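Local structure of beta-1,3-1,4-glucanase (Caldicellulosiruptor sp. F32, 5H4R) at residues I304-M308 / Y345-A350. The protein probably hydrolyses mixed-linkage beta-1,3-1,4-glucans such as lichenan, as a family 5 glycoside hydrolase, and binds cellotetraose in this complex. The protein carries 1 engineered substitution. Coordinates in Å, arbitrary orientation, origin at the centre of the assembly. Residues are numbered along the deposited sequence.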
loop_
_atom_site.group_PDB
_atom_site.type_symbol
_atom_site.label_atom_id
_atom_site.label_comp_id
_atom_site.label_asym_id
_atom_site.label_seq_id
_atom_site.Cartn_x
_atom_site.Cartn_y
_atom_site.Cartn_z
ATOM N N ILE A 304 -8.546 8.766 -12.873
ATOM C CA ILE A 304 -8.309 7.324 -12.753
ATOM C C ILE A 304 -7.684 6.804 -14.029
ATOM O O ILE A 304 -6.612 6.185 -14.014
ATOM C CB ILE A 304 -9.632 6.604 -12.439
ATOM C CG1 ILE A 304 -10.151 7.051 -11.073
ATOM C CG2 ILE A 304 -9.486 5.076 -12.518
ATOM C CD1 ILE A 304 -11.526 6.654 -10.760
ATOM N N ASP A 305 -8.335 7.076 -15.165
ATOM C CA ASP A 305 -7.818 6.614 -16.443
ATOM C C ASP A 305 -6.400 7.104 -16.670
ATOM O O ASP A 305 -5.551 6.357 -17.175
ATOM C CB ASP A 305 -8.677 7.109 -17.601
ATOM C CG ASP A 305 -10.114 6.662 -17.522
ATOM O OD1 ASP A 305 -10.419 5.711 -16.792
ATOM O OD2 ASP A 305 -10.944 7.261 -18.245
ATOM N N TYR A 306 -6.136 8.377 -16.362
ATOM C CA TYR A 306 -4.877 8.980 -16.779
ATOM C C TYR A 306 -3.682 8.308 -16.125
ATOM O O TYR A 306 -2.724 7.935 -16.808
ATOM C CB TYR A 306 -4.844 10.470 -16.483
ATOM C CG TYR A 306 -3.615 11.111 -17.118
ATOM C CD1 TYR A 306 -3.489 11.137 -18.502
ATOM C CD2 TYR A 306 -2.587 11.645 -16.360
ATOM C CE1 TYR A 306 -2.388 11.671 -19.115
ATOM C CE2 TYR A 306 -1.467 12.210 -16.987
ATOM C CZ TYR A 306 -1.380 12.207 -18.360
ATOM O OH TYR A 306 -0.283 12.749 -19.023
ATOM N N PHE A 307 -3.679 8.197 -14.794
ATOM C CA PHE A 307 -2.479 7.638 -14.187
ATOM C C PHE A 307 -2.349 6.154 -14.519
ATOM O O PHE A 307 -1.235 5.653 -14.686
ATOM C CB PHE A 307 -2.453 7.916 -12.662
ATOM C CG PHE A 307 -3.165 6.890 -11.822
ATOM C CD1 PHE A 307 -2.502 5.759 -11.331
ATOM C CD2 PHE A 307 -4.477 7.075 -11.465
ATOM C CE1 PHE A 307 -3.161 4.838 -10.566
ATOM C CE2 PHE A 307 -5.144 6.143 -10.692
ATOM C CZ PHE A 307 -4.472 5.025 -10.227
ATOM N N MET A 308 -3.466 5.446 -14.664
ATOM C CA MET A 308 -3.385 4.030 -14.990
ATOM C C MET A 308 -2.873 3.835 -16.409
ATOM O O MET A 308 -2.068 2.925 -16.670
ATOM C CB MET A 308 -4.748 3.382 -14.792
ATOM C CG MET A 308 -5.199 3.353 -13.351
ATOM S SD MET A 308 -6.644 2.321 -13.207
ATOM C CE MET A 308 -6.950 2.432 -11.460
ATOM N N TYR A 345 -15.616 0.972 -10.883
ATOM C CA TYR A 345 -14.889 1.520 -12.019
ATOM C C TYR A 345 -13.388 1.434 -11.798
ATOM O O TYR A 345 -12.640 1.020 -12.693
ATOM C CB TYR A 345 -15.309 2.970 -12.277
ATOM C CG TYR A 345 -14.660 3.527 -13.518
ATOM C CD1 TYR A 345 -15.264 3.364 -14.757
ATOM C CD2 TYR A 345 -13.457 4.202 -13.455
ATOM C CE1 TYR A 345 -14.675 3.859 -15.912
ATOM C CE2 TYR A 345 -12.855 4.716 -14.621
ATOM C CZ TYR A 345 -13.465 4.531 -15.830
ATOM O OH TYR A 345 -12.894 5.026 -16.977
ATOM N N TYR A 346 -12.927 1.836 -10.606
ATOM C CA TYR A 346 -11.504 1.866 -10.311
ATOM C C TYR A 346 -10.902 0.472 -10.453
ATOM O O TYR A 346 -9.875 0.294 -11.117
ATOM C CB TYR A 346 -11.305 2.425 -8.913
ATOM C CG TYR A 346 -9.900 2.805 -8.547
ATOM C CD1 TYR A 346 -8.934 1.830 -8.298
ATOM C CD2 TYR A 346 -9.548 4.127 -8.363
ATOM C CE1 TYR A 346 -7.645 2.184 -7.918
ATOM C CE2 TYR A 346 -8.251 4.487 -7.994
ATOM C CZ TYR A 346 -7.319 3.505 -7.777
ATOM O OH TYR A 346 -6.051 3.849 -7.384
ATOM N N VAL A 347 -11.562 -0.539 -9.873
ATOM C CA VAL A 347 -11.047 -1.906 -9.946
ATOM C C VAL A 347 -11.063 -2.427 -11.390
ATOM O O VAL A 347 -10.104 -3.065 -11.843
ATOM C CB VAL A 347 -11.832 -2.819 -8.989
ATOM C CG1 VAL A 347 -11.473 -4.293 -9.225
ATOM C CG2 VAL A 347 -11.519 -2.445 -7.576
ATOM N N ARG A 348 -12.130 -2.172 -12.150
ATOM C CA ARG A 348 -12.129 -2.646 -13.540
ATOM C C ARG A 348 -11.089 -1.915 -14.391
ATOM O O ARG A 348 -10.390 -2.538 -15.210
ATOM C CB ARG A 348 -13.509 -2.477 -14.165
ATOM C CG ARG A 348 -13.576 -2.870 -15.660
ATOM C CD ARG A 348 -13.150 -4.298 -15.919
ATOM N NE ARG A 348 -12.854 -4.512 -17.336
ATOM C CZ ARG A 348 -12.055 -5.476 -17.803
ATOM N NH1 ARG A 348 -11.466 -6.324 -16.977
ATOM N NH2 ARG A 348 -11.831 -5.585 -19.110
ATOM N N ALA A 349 -10.996 -0.593 -14.239
ATOM C CA ALA A 349 -9.984 0.158 -14.972
ATOM C C ALA A 349 -8.596 -0.419 -14.721
ATOM O O ALA A 349 -7.781 -0.546 -15.641
ATOM C CB ALA A 349 -10.030 1.630 -14.586
ATOM N N ALA A 350 -8.298 -0.749 -13.474
ATOM C CA ALA A 350 -7.003 -1.331 -13.148
ATOM C C ALA A 350 -6.851 -2.717 -13.770
ATOM O O ALA A 350 -5.826 -3.031 -14.401
ATOM C CB ALA A 350 -6.861 -1.401 -11.629
#
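Neighbouring outer helices of a (beta/alpha)8 TIM barrel pack here, their segments 304-308 and 345-350 running roughly parallel at 28° with axes 10.2 Å apart. Ile-304 and Met-308, one turn apart, both point toward the second helix. The branched Ile-304 meets three residues: its CG2 lies 4.1 Å from Ala-349 CB and 4.0 Å from Tyr-345 CE2, its CD1 4.0 Å from Tyr-346 CD2. Met-308, long and flexible, slides its SD to 3.7 Å from Ala-349 CB, the small alanine leaving room for the sulfur. Its CE sits over the Tyr-346 ring face, 3.8 Å from the centroid, a CH-pi contact; SD, 5.5 Å from that centroid, adds a Met-aromatic one. Partly exposed Asp-305 accepts at OD1 a hydrogen bond from buried Tyr-345 OH (2.6 Å), pairing the phenol's polar end. Tyr-346 instead turns its hydroxyl to the backbone oxygen of Ala-273, while its ring stacks on Phe-327. Beneath the helices lie barrel strands 322-327 and 356-361: Phe-307, Met-308 and Tyr-346 rest on Ile-324, and Tyr-346 and Ala-350 on Cys-357.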